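Local coordinates for putative major capsid protein (Cafeteriavirus-dependent mavirus, PDB 6G44), which probably builds the icosahedral shell of the virophage, as a double jelly-roll major capsid protein that packs here as a trimer of identical chains, at residues S146-Y151 / Y387-S392; E150-K155 / P350-G355; S392-A397 / A422-F427. All blocks are in the same frame, centred on the assembly; numbering follows the deposited sequence. Where two conformers were deposited one is given.

Overall arrangement
From the N terminus, the loop between helix 136-142 and strand 183-186 supplies the first partner of contacts 1 and 2. Contact 2 closes first, when residues 350-355 return to 150-155; this closure nests inside that of contact 1, where 387-392 meet 146-151. The two share Glu150 and Tyr151, their centres about 10 Å apart. Contact 3 follows in series beyond both, a short excursion bringing 422-427 back to 392-397, with Ser392 common to contacts 1 and 3. The loop is thereby bound to the lead-in of strand 355-363, to helix 391-394 and, through Glu150 O to Ala422 N (2.9 Å), to the run into strand 425-428; Ala422 O also meets Leu353 N (2.8 Å).

Contact 1. Residues S146-Y151 / Y387-S392; sequences SDVDEY and YNKRFS. With SO4 (sulfate ion), chain Z.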
ATOM      1  N   SER C 146      -7.264 -13.902   0.385  1.00 11.54           N
ATOM      2  CA  SER C 146      -7.502 -12.984  -0.724  1.00 11.84           C
ATOM      3  C   SER C 146      -6.365 -12.876  -1.725  1.00 11.36           C
ATOM      4  O   SER C 146      -6.579 -12.336  -2.796  1.00 12.92           O
ATOM      5  CB  SER C 146      -7.850 -11.578  -0.236  1.00 12.75           C
ATOM      6  OG  SER C 146      -6.821 -11.041   0.559  1.00 14.18           O
ATOM      7  N   ASP C 147      -5.189 -13.388  -1.404  1.00 10.27           N
ATOM      8  CA  ASP C 147      -4.070 -13.356  -2.339  1.00 10.28           C
ATOM      9  C   ASP C 147      -4.378 -14.261  -3.523  1.00  9.93           C
ATOM     10  O   ASP C 147      -4.838 -15.404  -3.308  1.00 10.24           O
ATOM     11  CB  ASP C 147      -2.798 -13.801  -1.618  1.00 10.47           C
ATOM     12  CG  ASP C 147      -1.605 -13.891  -2.527  1.00 10.88           C
ATOM     13  OD1 ASP C 147      -1.403 -14.984  -3.114  1.00 10.90           O
ATOM     14  OD2 ASP C 147      -0.861 -12.894  -2.643  1.00 11.78           O
ATOM     15  N   VAL C 148      -4.126 -13.769  -4.743  1.00  9.62           N
ATOM     16  CA  VAL C 148      -4.382 -14.477  -5.982  1.00 10.06           C
ATOM     17  C   VAL C 148      -3.059 -14.953  -6.566  1.00 10.11           C
ATOM     18  O   VAL C 148      -2.098 -14.168  -6.674  1.00 10.37           O
ATOM     19  CB  VAL C 148      -5.162 -13.567  -6.957  1.00 10.99           C
ATOM     20  CG1 VAL C 148      -5.276 -14.183  -8.328  1.00 11.69           C
ATOM     21  CG2 VAL C 148      -6.542 -13.226  -6.406  1.00 11.82           C
ATOM     22  N   ASP C 149      -3.011 -16.218  -6.978  1.00  9.98           N
ATOM     23  CA  ASP C 149      -1.780 -16.807  -7.500  1.00 10.10           C
ATOM     24  C   ASP C 149      -1.320 -16.113  -8.778  1.00 10.10           C
ATOM     25  O   ASP C 149      -2.102 -15.822  -9.699  1.00 10.62           O
ATOM     26  CB  ASP C 149      -1.990 -18.271  -7.878  1.00 10.23           C
ATOM     27  CG  ASP C 149      -2.266 -19.165  -6.690  1.00 10.14           C
ATOM     28  OD1 ASP C 149      -1.747 -18.914  -5.610  1.00 10.97           O
ATOM     29  OD2 ASP C 149      -3.002 -20.164  -6.876  1.00 11.82           O
ATOM     30  N   GLU C 150      -0.012 -15.843  -8.844  1.00 10.28           N
ATOM     31  CA  GLU C 150       0.583 -15.256 -10.034  1.00 10.55           C
ATOM     32  C   GLU C 150       1.092 -16.287 -11.013  1.00 10.73           C
ATOM     33  O   GLU C 150       1.117 -16.014 -12.216  1.00 10.55           O
ATOM     34  CB  GLU C 150       1.723 -14.314  -9.635  1.00 10.96           C
ATOM     35  CG  GLU C 150       1.260 -13.127  -8.799  1.00 11.43           C
ATOM     36  CD  GLU C 150       1.186 -13.357  -7.294  1.00 11.60           C
ATOM     37  OE1 GLU C 150       1.501 -14.486  -6.834  1.00 11.54           O
ATOM     38  OE2 GLU C 150       0.809 -12.387  -6.583  1.00 11.73           O
ATOM     39  N   TYR C 151       1.553 -17.427 -10.493  1.00 10.69           N
ATOM     40  CA  TYR C 151       2.196 -18.467 -11.304  1.00 10.99           C
ATOM     41  C   TYR C 151       1.478 -19.809 -11.112  1.00 12.02           C
ATOM     42  O   TYR C 151       0.699 -19.986 -10.177  1.00 12.51           O
ATOM     43  CB  TYR C 151       3.695 -18.562 -11.019  1.00 11.34           C
ATOM     44  CG  TYR C 151       4.371 -17.218 -11.094  1.00 11.05           C
ATOM     45  CD1 TYR C 151       4.612 -16.602 -12.312  1.00 10.82           C
ATOM     46  CD2 TYR C 151       4.686 -16.510  -9.953  1.00 11.13           C
ATOM     47  CE1 TYR C 151       5.169 -15.342 -12.368  1.00 10.74           C
ATOM     48  CE2 TYR C 151       5.231 -15.234 -10.003  1.00 10.99           C
ATOM     49  CZ  TYR C 151       5.456 -14.660 -11.220  1.00 10.61           C
ATOM     50  OH  TYR C 151       5.989 -13.383 -11.243  1.00 10.46           O
ATOM     51  N   TYR C 387      -7.864  -4.784 -13.994  1.00 10.25           N
ATOM     52  CA  TYR C 387      -7.007  -5.957 -13.819  1.00 10.27           C
ATOM     53  C   TYR C 387      -5.879  -5.626 -12.854  1.00 10.12           C
ATOM     54  O   TYR C 387      -5.188  -4.638 -13.047  1.00 11.75           O
ATOM     55  CB  TYR C 387      -6.464  -6.443 -15.153  1.00 10.20           C
ATOM     56  CG  TYR C 387      -5.728  -7.741 -15.027  1.00  9.78           C
ATOM     57  CD1 TYR C 387      -6.415  -8.967 -15.039  1.00 10.30           C
ATOM     58  CD2 TYR C 387      -4.343  -7.764 -14.908  1.00  9.87           C
ATOM     59  CE1 TYR C 387      -5.759 -10.175 -14.868  1.00 10.06           C
ATOM     60  CE2 TYR C 387      -3.665  -8.958 -14.764  1.00 10.09           C
ATOM     61  CZ  TYR C 387      -4.363 -10.165 -14.780  1.00 10.29           C
ATOM     62  OH  TYR C 387      -3.675 -11.366 -14.644  1.00 10.44           O
ATOM     63  N   ASN C 388      -5.694  -6.485 -11.855  1.00 10.31           N
ATOM     64  CA  ASN C 388      -4.935  -6.127 -10.640  1.00 11.00           C
ATOM     65  C   ASN C 388      -3.701  -6.967 -10.369  1.00 11.45           C
ATOM     66  O   ASN C 388      -3.143  -6.885  -9.279  1.00 13.28           O
ATOM     67  CB  ASN C 388      -5.868  -6.110  -9.415  1.00 11.85           C
ATOM     68  CG  ASN C 388      -6.465  -7.461  -9.119  1.00 12.63           C
ATOM     69  OD1 ASN C 388      -5.964  -8.498  -9.566  1.00 13.19           O
ATOM     70  ND2 ASN C 388      -7.584  -7.463  -8.369  1.00 12.60           N
ATOM     71  N   LYS C 389      -3.229  -7.725 -11.351  1.00  9.61           N
ATOM     72  CA  LYS C 389      -2.045  -8.564 -11.207  1.00  9.91           C
ATOM     73  C   LYS C 389      -0.921  -8.156 -12.150  1.00  9.73           C
ATOM     74  O   LYS C 389      -1.139  -7.455 -13.133  1.00 10.13           O
ATOM     75  CB  LYS C 389      -2.372 -10.043 -11.421  1.00 10.53           C
ATOM     76  CG  LYS C 389      -3.427 -10.582 -10.467  1.00 11.09           C
ATOM     77  CD  LYS C 389      -3.062 -10.391  -9.008  1.00 11.31           C
ATOM     78  CE  LYS C 389      -1.861 -11.222  -8.590  1.00 12.11           C
ATOM     79  NZ  LYS C 389      -1.407 -10.880  -7.221  1.00 12.03           N
ATOM     80  N   ARG C 390       0.272  -8.623 -11.809  1.00  9.20           N
ATOM     81  CA  ARG C 390       1.511  -8.317 -12.564  1.00  9.48           C
ATOM     82  C   ARG C 390       1.476  -8.897 -13.981  1.00  9.48           C
ATOM     83  O   ARG C 390       0.764  -9.876 -14.261  1.00  9.44           O
ATOM     84  CB  ARG C 390       2.737  -8.827 -11.819  1.00  9.44           C
ATOM     85  CG  ARG C 390       2.802 -10.348 -11.736  1.00  9.72           C
ATOM     86  CD  ARG C 390       3.889 -10.888 -10.832  1.00 10.11           C
ATOM     87  NE  ARG C 390       3.610 -10.580  -9.435  1.00 10.02           N
ATOM     88  CZ  ARG C 390       4.363 -11.011  -8.444  1.00 10.30           C
ATOM     89  NH1 ARG C 390       5.405 -11.761  -8.695  1.00 10.93           N
ATOM     90  NH2 ARG C 390       4.045 -10.743  -7.179  1.00 10.88           N
ATOM     91  N   PHE C 391       2.277  -8.311 -14.873  1.00  9.47           N
ATOM     92  CA  PHE C 391       2.313  -8.739 -16.264  1.00  9.60           C
ATOM     93  C   PHE C 391       2.751 -10.209 -16.431  1.00  9.22           C
ATOM     94  O   PHE C 391       2.197 -10.923 -17.271  1.00 10.23           O
ATOM     95  CB  PHE C 391       3.218  -7.810 -17.087  1.00  9.90           C
ATOM     96  CG  PHE C 391       3.266  -8.154 -18.548  1.00  9.84           C
ATOM     97  CD1 PHE C 391       2.098  -8.141 -19.318  1.00 10.21           C
ATOM     98  CD2 PHE C 391       4.449  -8.526 -19.159  1.00 10.56           C
ATOM     99  CE1 PHE C 391       2.108  -8.473 -20.677  1.00 10.55           C
ATOM    100  CE2 PHE C 391       4.462  -8.860 -20.504  1.00 10.48           C
ATOM    101  CZ  PHE C 391       3.314  -8.828 -21.253  1.00 10.63           C
ATOM    102  N   SER C 392       3.712 -10.662 -15.632  1.00  9.17           N
ATOM    103  CA  SER C 392       4.211 -12.052 -15.706  1.00  9.42           C
ATOM    104  C   SER C 392       3.139 -13.080 -15.333  1.00  9.72           C
ATOM    105  O   SER C 392       3.269 -14.228 -15.728  1.00 10.81           O
ATOM    106  CB  SER C 392       5.458 -12.263 -14.844  1.00 10.13           C
ATOM    107  OG  SER C 392       5.213 -11.958 -13.504  1.00 10.02           O
TER
HETATM  108  S   SO4 Z 601       1.119  -8.296  -8.048  1.00 11.97           S
HETATM  109  O1  SO4 Z 601       1.001  -9.372  -9.019  1.00 11.62           O
HETATM  110  O2  SO4 Z 601       2.313  -8.479  -7.239  1.00 12.30           O
HETATM  111  O3  SO4 Z 601      -0.090  -8.310  -7.165  1.00 13.68           O
HETATM  112  O4  SO4 Z 601       1.164  -6.994  -8.765  1.00 12.79           O
HETATM  113  O   HOH W   1      -3.280 -10.975  -5.038  1.00 12.42           O
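Glu150, Lys389 and Tyr151 lose the most surface here, with Arg390 close behind. Glu150 bends at chi2 (87°), sending its carboxylate across the lysine side chain at about a right angle. Glu150 OE2 forms a salt bridge with Lys389 NZ at 2.8 Å, the ammonium approaching from above the carboxylate plane, while OE1 is held by Asn160. The methylene CG of Glu150 lies over one face of the Arg390 guanidinium, 3.5 Å from NE; the pairing of OE2 with NH2 is long and purely electrostatic. Tyr151 swings its hydroxyl between two partners: OH donates to Ser392 OG at 2.8 Å and accepts from Arg390 NH1 at 3.1 Å, the ring turned 79° against the guanidinium plane. Ser392 OG also bonds to Cys180 O of the second subunit. A sulfate, probably from the crystallisation liquor, takes Lys389 NZ on O3 (2.9 Å) and Arg390 NE on O1 (2.9 Å); Ser172 of the second subunit binds it too. Two cations thus lie close to one carboxylate, with Asp147 OD2 a further acid 5.0 Å from Lys389 NZ, which probably keeps Glu150 ionised and is consistent with an anion binding beside the subunit boundary.

Contact 2. Residues E150-K155 / P350-G355; sequences EYNKIK and PDQLAG. With SO4 (sulfate ion), chain P.
Two loops of the double jelly-roll capsid subunit meet here, one following helix 136-142 and the other leading into strand 355-363. Pro350 buries the most surface, its CA 5.3 Å from that of Asn152. Its ring lies against the backbone of 151-152: Pro350 CB is 3.5 Å from Tyr151 O, and Pro350 CD is 3.5 Å from Asn152 O. Pro350 CG also meets Ile154 CD1 at 3.8 Å, the two side chains crossing obliquely. Asn152 ND2 donates to Gln352 OE1 at 2.9 Å, with 159° at the hydrogen, and the donor lies in the plane of the acceptor carbonyl. The Asn152 and Gln352 side chains lie side by side, pointing the same way, yet their amide planes are 65° apart. A bend at chi2 (75°) turns the glutamine amide so that Gln352 NE2 reaches Leu353 O at 2.9 Å, which fixes its rotation from the other end. Water 2 donates to both Asn152 O and Pro350 O, bridging the backbones. Asn152 OD1 accepts from Phe420 N, so both ends of that amide are engaged. The contact sits between strand 334-341, where Gln341 pairs with the Gln352 backbone, and the loop after strand 242-244 whose Asp246 bonds to Ile154.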
ATOM      1  N   GLU C 150      -0.012 -15.843  -8.844  1.00 10.28           N
ATOM      2  CA  GLU C 150       0.583 -15.256 -10.034  1.00 10.55           C
ATOM      3  C   GLU C 150       1.092 -16.287 -11.013  1.00 10.73           C
ATOM      4  O   GLU C 150       1.117 -16.014 -12.216  1.00 10.55           O
ATOM      5  CB  GLU C 150       1.723 -14.314  -9.635  1.00 10.96           C
ATOM      6  CG  GLU C 150       1.260 -13.127  -8.799  1.00 11.43           C
ATOM      7  CD  GLU C 150       1.186 -13.357  -7.294  1.00 11.60           C
ATOM      8  OE1 GLU C 150       1.501 -14.486  -6.834  1.00 11.54           O
ATOM      9  OE2 GLU C 150       0.809 -12.387  -6.583  1.00 11.73           O
ATOM     10  N   TYR C 151       1.553 -17.427 -10.493  1.00 10.69           N
ATOM     11  CA  TYR C 151       2.196 -18.467 -11.304  1.00 10.99           C
ATOM     12  C   TYR C 151       1.478 -19.809 -11.112  1.00 12.02           C
ATOM     13  O   TYR C 151       0.699 -19.986 -10.177  1.00 12.51           O
ATOM     14  CB  TYR C 151       3.695 -18.562 -11.019  1.00 11.34           C
ATOM     15  CG  TYR C 151       4.371 -17.218 -11.094  1.00 11.05           C
ATOM     16  CD1 TYR C 151       4.612 -16.602 -12.312  1.00 10.82           C
ATOM     17  CD2 TYR C 151       4.686 -16.510  -9.953  1.00 11.13           C
ATOM     18  CE1 TYR C 151       5.169 -15.342 -12.368  1.00 10.74           C
ATOM     19  CE2 TYR C 151       5.231 -15.234 -10.003  1.00 10.99           C
ATOM     20  CZ  TYR C 151       5.456 -14.660 -11.220  1.00 10.61           C
ATOM     21  OH  TYR C 151       5.989 -13.383 -11.243  1.00 10.46           O
ATOM     22  N   ASN C 152       1.793 -20.760 -11.981  1.00 11.64           N
ATOM     23  CA  ASN C 152       1.067 -22.013 -12.004  1.00 12.57           C
ATOM     24  C   ASN C 152       1.633 -23.089 -11.060  1.00 12.55           C
ATOM     25  O   ASN C 152       1.097 -24.203 -11.033  1.00 13.17           O
ATOM     26  CB  ASN C 152       0.947 -22.524 -13.444  1.00 12.24           C
ATOM     27  CG  ASN C 152       2.229 -23.120 -13.979  1.00 12.79           C
ATOM     28  OD1 ASN C 152       3.323 -22.867 -13.489  1.00 12.49           O
ATOM     29  ND2 ASN C 152       2.087 -23.907 -15.048  1.00 14.85           N
ATOM     30  N   LYS C 153       2.690 -22.766 -10.316  0.50 12.33           N
ATOM     31  CA  LYS C 153       3.249 -23.626  -9.283  0.50 13.13           C
ATOM     32  C   LYS C 153       3.660 -22.783  -8.093  0.50 12.73           C
ATOM     33  O   LYS C 153       4.099 -21.624  -8.244  0.50 12.77           O
ATOM     34  CB  LYS C 153       4.495 -24.345  -9.762  0.50 13.99           C
ATOM     35  CG  LYS C 153       4.296 -25.324 -10.894  0.50 15.01           C
ATOM     36  CD  LYS C 153       5.545 -26.164 -11.022  0.50 15.86           C
ATOM     37  CE  LYS C 153       5.490 -27.139 -12.175  0.50 16.73           C
ATOM     38  NZ  LYS C 153       6.865 -27.176 -12.697  0.50 15.96           N
ATOM     39  N   ILE C 154       3.565 -23.382  -6.909  1.00 12.22           N
ATOM     40  CA  ILE C 154       3.956 -22.752  -5.650  1.00 11.95           C
ATOM     41  C   ILE C 154       4.969 -23.658  -4.991  1.00 12.71           C
ATOM     42  O   ILE C 154       4.753 -24.877  -4.921  1.00 12.28           O
ATOM     43  CB  ILE C 154       2.728 -22.597  -4.723  1.00 11.61           C
ATOM     44  CG1 ILE C 154       1.740 -21.592  -5.304  1.00 11.72           C
ATOM     45  CG2 ILE C 154       3.149 -22.204  -3.315  1.00 11.85           C
ATOM     46  CD1 ILE C 154       0.329 -21.698  -4.732  1.00 11.47           C
ATOM     47  N   LYS C 155       6.082 -23.112  -4.526  1.00 13.08           N
ATOM     48  CA  LYS C 155       7.134 -23.901  -3.860  1.00 13.59           C
ATOM     49  C   LYS C 155       7.596 -23.207  -2.606  1.00 14.55           C
ATOM     50  O   LYS C 155       7.773 -21.980  -2.592  1.00 14.78           O
ATOM     51  CB  LYS C 155       8.331 -24.093  -4.783  1.00 14.32           C
ATOM     52  CG  LYS C 155       7.999 -24.808  -6.086  1.00 15.05           C
ATOM     53  CD  LYS C 155       9.255 -25.158  -6.901  1.00 15.84           C
ATOM     54  CE  LYS C 155      10.075 -23.932  -7.293  1.00 16.57           C
ATOM     55  NZ  LYS C 155      11.191 -24.322  -8.212  1.00 17.71           N
ATOM     56  N   PRO C 350      -2.390 -24.267  -8.265  1.00 11.85           N
ATOM     57  CA  PRO C 350      -3.061 -23.112  -8.865  1.00 11.92           C
ATOM     58  C   PRO C 350      -3.877 -23.455 -10.104  1.00 11.86           C
ATOM     59  O   PRO C 350      -3.526 -24.358 -10.882  1.00 12.94           O
ATOM     60  CB  PRO C 350      -1.886 -22.209  -9.249  1.00 11.64           C
ATOM     61  CG  PRO C 350      -0.816 -22.545  -8.255  1.00 12.07           C
ATOM     62  CD  PRO C 350      -0.938 -24.032  -8.150  1.00 11.61           C
ATOM     63  N   ASP C 351      -4.970 -22.741 -10.285  1.00 12.21           N
ATOM     64  CA  ASP C 351      -5.734 -22.837 -11.542  1.00 12.89           C
ATOM     65  C   ASP C 351      -4.892 -22.346 -12.722  1.00 13.08           C
ATOM     66  O   ASP C 351      -4.099 -21.417 -12.595  1.00 13.51           O
ATOM     67  CB  ASP C 351      -7.052 -22.048 -11.463  1.00 14.42           C
ATOM     68  CG  ASP C 351      -8.156 -22.790 -10.724  1.00 17.52           C
ATOM     69  OD1 ASP C 351      -8.089 -24.015 -10.568  1.00 21.15           O
ATOM     70  OD2 ASP C 351      -9.164 -22.123 -10.410  1.00 22.02           O
ATOM     71  N   GLN C 352      -5.069 -22.983 -13.872  1.00 12.90           N
ATOM     72  CA  GLN C 352      -4.329 -22.653 -15.074  1.00 13.10           C
ATOM     73  C   GLN C 352      -5.220 -22.027 -16.140  1.00 13.32           C
ATOM     74  O   GLN C 352      -6.255 -22.593 -16.533  1.00 13.20           O
ATOM     75  CB  GLN C 352      -3.711 -23.919 -15.644  1.00 14.03           C
ATOM     76  CG  GLN C 352      -2.857 -23.693 -16.874  1.00 14.96           C
ATOM     77  CD  GLN C 352      -1.530 -23.073 -16.507  1.00 15.64           C
ATOM     78  OE1 GLN C 352      -0.650 -23.766 -15.979  1.00 17.35           O
ATOM     79  NE2 GLN C 352      -1.389 -21.780 -16.732  1.00 16.72           N
ATOM     80  N   LEU C 353      -4.802 -20.863 -16.609  1.00 12.43           N
ATOM     81  CA  LEU C 353      -5.365 -20.205 -17.763  1.00 12.92           C
ATOM     82  C   LEU C 353      -4.278 -20.166 -18.825  1.00 12.62           C
ATOM     83  O   LEU C 353      -3.096 -20.366 -18.534  1.00 15.22           O
ATOM     84  CB  LEU C 353      -5.802 -18.780 -17.438  1.00 12.92           C
ATOM     85  CG  LEU C 353      -6.699 -18.596 -16.214  1.00 14.17           C
ATOM     86  CD1 LEU C 353      -6.936 -17.111 -15.937  1.00 14.35           C
ATOM     87  CD2 LEU C 353      -8.048 -19.299 -16.375  1.00 15.66           C
ATOM     88  N   ALA C 354      -4.701 -19.996 -20.066  1.00 12.36           N
ATOM     89  CA  ALA C 354      -3.765 -19.774 -21.153  1.00 12.27           C
ATOM     90  C   ALA C 354      -3.262 -18.323 -21.152  1.00 11.77           C
ATOM     91  O   ALA C 354      -3.933 -17.426 -20.610  1.00 11.95           O
ATOM     92  CB  ALA C 354      -4.411 -20.109 -22.502  1.00 12.31           C
ATOM     93  N   GLY C 355      -2.110 -18.104 -21.795  1.00 11.38           N
ATOM     94  CA  GLY C 355      -1.595 -16.737 -22.008  1.00 11.62           C
ATOM     95  C   GLY C 355      -2.176 -16.213 -23.305  1.00 11.91           C
ATOM     96  O   GLY C 355      -1.843 -16.740 -24.378  1.00 12.39           O
TER
HETATM   97  S   SO4 P 602      12.338 -21.109  -9.415  1.00 23.40           S
HETATM   98  O1  SO4 P 602      12.075 -22.356 -10.157  1.00 25.47           O
HETATM   99  O2  SO4 P 602      13.436 -20.342 -10.063  1.00 23.70           O
HETATM  100  O3  SO4 P 602      11.123 -20.254  -9.326  1.00 26.60           O
HETATM  101  O4  SO4 P 602      12.707 -21.540  -8.031  1.00 26.80           O
HETATM  102  O   HOH W   2      -1.185 -25.263 -12.024  1.00 18.96           O

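Contact 3. Residues S392-A397 / A422-F427; sequences SCFSGA and AGSVIF
Phe394 sets its CG anti to the backbone N (chi1 180°), which carries the ring across to Ser424 although its CB starts off pointing away. Ser424 CB sits over one face of the Phe394 ring, 4.0 Å from the centroid and 17° off the normal, a CH-pi contact. At the ring edge, Phe394 CE2 lies 3.5 Å from Val425 O, near the ring plane, while its CZ touches Ile426 CG1 at 3.7 Å, the two side chains crossing at about a right angle. Ser424 OG turns back to donate to Phe394 O at 2.7 Å in the carbonyl plane, and also accepts from Ile356 N. These contacts join helix 391-394 to the run of chain that enters strand 425-428, which pairs antiparallel with strand 334-341 in the second half of the double jelly roll. Cys393 O accepts both Gly396 N and, from above its carbonyl plane, Gly423 N at 2.9 Å. Gly396 leaves the helix with positive phi, and Gly423 has backbone angles at which a CB would press on the preceding carbonyl oxygen. Beside this junction, Cys393 SG rests 4.1 Å from Ala422 CB. Edge-to-face rings of Tyr379 and Tyr387 further enclose Phe394.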
ATOM      1  N   SER C 392       3.712 -10.662 -15.632  1.00  9.17           N
ATOM      2  CA  SER C 392       4.211 -12.052 -15.706  1.00  9.42           C
ATOM      3  C   SER C 392       3.139 -13.080 -15.333  1.00  9.72           C
ATOM      4  O   SER C 392       3.269 -14.228 -15.728  1.00 10.81           O
ATOM      5  CB  SER C 392       5.458 -12.263 -14.844  1.00 10.13           C
ATOM      6  OG  SER C 392       5.213 -11.958 -13.504  1.00 10.02           O
ATOM      7  N   CYS C 393       2.105 -12.677 -14.605  1.00  9.68           N
ATOM      8  CA  CYS C 393       0.948 -13.541 -14.369  1.00 10.30           C
ATOM      9  C   CYS C 393       0.089 -13.566 -15.612  1.00 10.09           C
ATOM     10  O   CYS C 393      -0.085 -14.621 -16.230  1.00 10.49           O
ATOM     11  CB  CYS C 393       0.184 -12.998 -13.181  1.00 10.47           C
ATOM     12  SG  CYS C 393      -1.427 -13.758 -12.886  1.00 11.85           S
ATOM     13  N   PHE C 394      -0.386 -12.383 -16.001  1.00  9.74           N
ATOM     14  CA  PHE C 394      -1.215 -12.212 -17.197  1.00  9.79           C
ATOM     15  C   PHE C 394      -0.669 -12.880 -18.442  1.00  9.81           C
ATOM     16  O   PHE C 394      -1.392 -13.520 -19.195  1.00 11.17           O
ATOM     17  CB  PHE C 394      -1.394 -10.713 -17.456  1.00  9.62           C
ATOM     18  CG  PHE C 394      -2.222 -10.387 -18.665  1.00  9.82           C
ATOM     19  CD1 PHE C 394      -1.634 -10.276 -19.931  1.00 10.18           C
ATOM     20  CD2 PHE C 394      -3.571 -10.165 -18.536  1.00 10.11           C
ATOM     21  CE1 PHE C 394      -2.377  -9.971 -21.032  1.00 10.53           C
ATOM     22  CE2 PHE C 394      -4.339  -9.855 -19.656  1.00 10.28           C
ATOM     23  CZ  PHE C 394      -3.732  -9.759 -20.891  1.00 10.67           C
ATOM     24  N   SER C 395       0.634 -12.770 -18.641  1.00 10.54           N
ATOM     25  CA  SER C 395       1.202 -13.194 -19.909  1.00 10.22           C
ATOM     26  C   SER C 395       1.232 -14.708 -20.101  1.00 10.61           C
ATOM     27  O   SER C 395       1.325 -15.169 -21.236  1.00 11.03           O
ATOM     28  CB  SER C 395       2.621 -12.673 -20.109  1.00 10.43           C
ATOM     29  OG  SER C 395       3.528 -13.291 -19.220  1.00 11.11           O
ATOM     30  N   GLY C 396       1.272 -15.479 -19.019  1.00 10.82           N
ATOM     31  CA  GLY C 396       1.460 -16.936 -19.159  1.00 10.67           C
ATOM     32  C   GLY C 396       2.865 -17.313 -19.642  1.00 11.16           C
ATOM     33  O   GLY C 396       3.085 -18.433 -20.040  1.00 11.71           O
ATOM     34  N   ALA C 397       3.816 -16.377 -19.578  1.00 11.05           N
ATOM     35  CA  ALA C 397       5.192 -16.644 -20.013  1.00 11.03           C
ATOM     36  C   ALA C 397       5.925 -17.553 -19.048  1.00 10.93           C
ATOM     37  O   ALA C 397       5.517 -17.730 -17.898  1.00 10.66           O
ATOM     38  CB  ALA C 397       5.947 -15.336 -20.222  1.00 11.16           C
ATOM     39  N   ALA C 422       0.112 -17.610 -14.459  1.00 11.11           N
ATOM     40  CA  ALA C 422      -1.195 -18.261 -14.356  1.00 11.92           C
ATOM     41  C   ALA C 422      -2.049 -18.033 -15.593  1.00 12.03           C
ATOM     42  O   ALA C 422      -2.922 -18.845 -15.903  1.00 13.09           O
ATOM     43  CB  ALA C 422      -1.945 -17.796 -13.122  1.00 13.24           C
ATOM     44  N   GLY C 423      -1.824 -16.916 -16.278  1.00 10.76           N
ATOM     45  CA  GLY C 423      -2.486 -16.629 -17.551  1.00 10.25           C
ATOM     46  C   GLY C 423      -3.464 -15.467 -17.466  1.00 10.83           C
ATOM     47  O   GLY C 423      -3.522 -14.763 -16.467  1.00 11.39           O
ATOM     48  N   SER C 424      -4.199 -15.247 -18.562  1.00 10.39           N
ATOM     49  CA  SER C 424      -4.865 -13.963 -18.824  1.00 10.75           C
ATOM     50  C   SER C 424      -6.337 -13.903 -18.480  1.00 11.06           C
ATOM     51  O   SER C 424      -7.088 -14.854 -18.711  1.00 11.49           O
ATOM     52  CB  SER C 424      -4.752 -13.586 -20.297  1.00 11.11           C
ATOM     53  OG  SER C 424      -3.464 -13.799 -20.827  1.00 10.89           O
ATOM     54  N   VAL C 425      -6.760 -12.737 -18.010  1.00 10.55           N
ATOM     55  CA  VAL C 425      -8.167 -12.332 -18.101  1.00 10.76           C
ATOM     56  C   VAL C 425      -8.179 -10.948 -18.704  1.00 10.43           C
ATOM     57  O   VAL C 425      -7.505 -10.051 -18.199  1.00 10.13           O
ATOM     58  CB  VAL C 425      -8.885 -12.299 -16.736  1.00 11.63           C
ATOM     59  CG1 VAL C 425     -10.332 -11.870 -16.892  1.00 12.26           C
ATOM     60  CG2 VAL C 425      -8.824 -13.683 -16.087  1.00 12.13           C
ATOM     61  N   ILE C 426      -8.922 -10.779 -19.791  1.00 10.37           N
ATOM     62  CA  ILE C 426      -8.991  -9.480 -20.471  1.00 10.60           C
ATOM     63  C   ILE C 426     -10.371  -8.866 -20.255  1.00 10.91           C
ATOM     64  O   ILE C 426     -11.367  -9.377 -20.771  1.00 11.04           O
ATOM     65  CB  ILE C 426      -8.636  -9.545 -21.968  1.00 11.04           C
ATOM     66  CG1 ILE C 426      -7.225 -10.100 -22.160  1.00 11.19           C
ATOM     67  CG2 ILE C 426      -8.760  -8.158 -22.604  1.00 11.78           C
ATOM     68  CD1 ILE C 426      -6.918 -10.538 -23.583  1.00 11.31           C
ATOM     69  N   PHE C 427     -10.426  -7.774 -19.517  1.00 10.18           N
ATOM     70  CA  PHE C 427     -11.637  -7.005 -19.290  1.00 10.82           C
ATOM     71  C   PHE C 427     -11.694  -5.889 -20.307  1.00 11.15           C
ATOM     72  O   PHE C 427     -10.701  -5.153 -20.473  1.00 10.88           O
ATOM     73  CB  PHE C 427     -11.656  -6.405 -17.877  1.00 11.03           C
ATOM     74  CG  PHE C 427     -11.744  -7.428 -16.775  1.00 10.88           C
ATOM     75  CD1 PHE C 427     -12.973  -7.951 -16.396  1.00 11.74           C
ATOM     76  CD2 PHE C 427     -10.606  -7.864 -16.076  1.00 11.18           C
ATOM     77  CE1 PHE C 427     -13.062  -8.866 -15.361  1.00 11.65           C
ATOM     78  CE2 PHE C 427     -10.712  -8.770 -15.028  1.00 11.89           C
ATOM     79  CZ  PHE C 427     -11.947  -9.293 -14.692  1.00 11.47           C
TER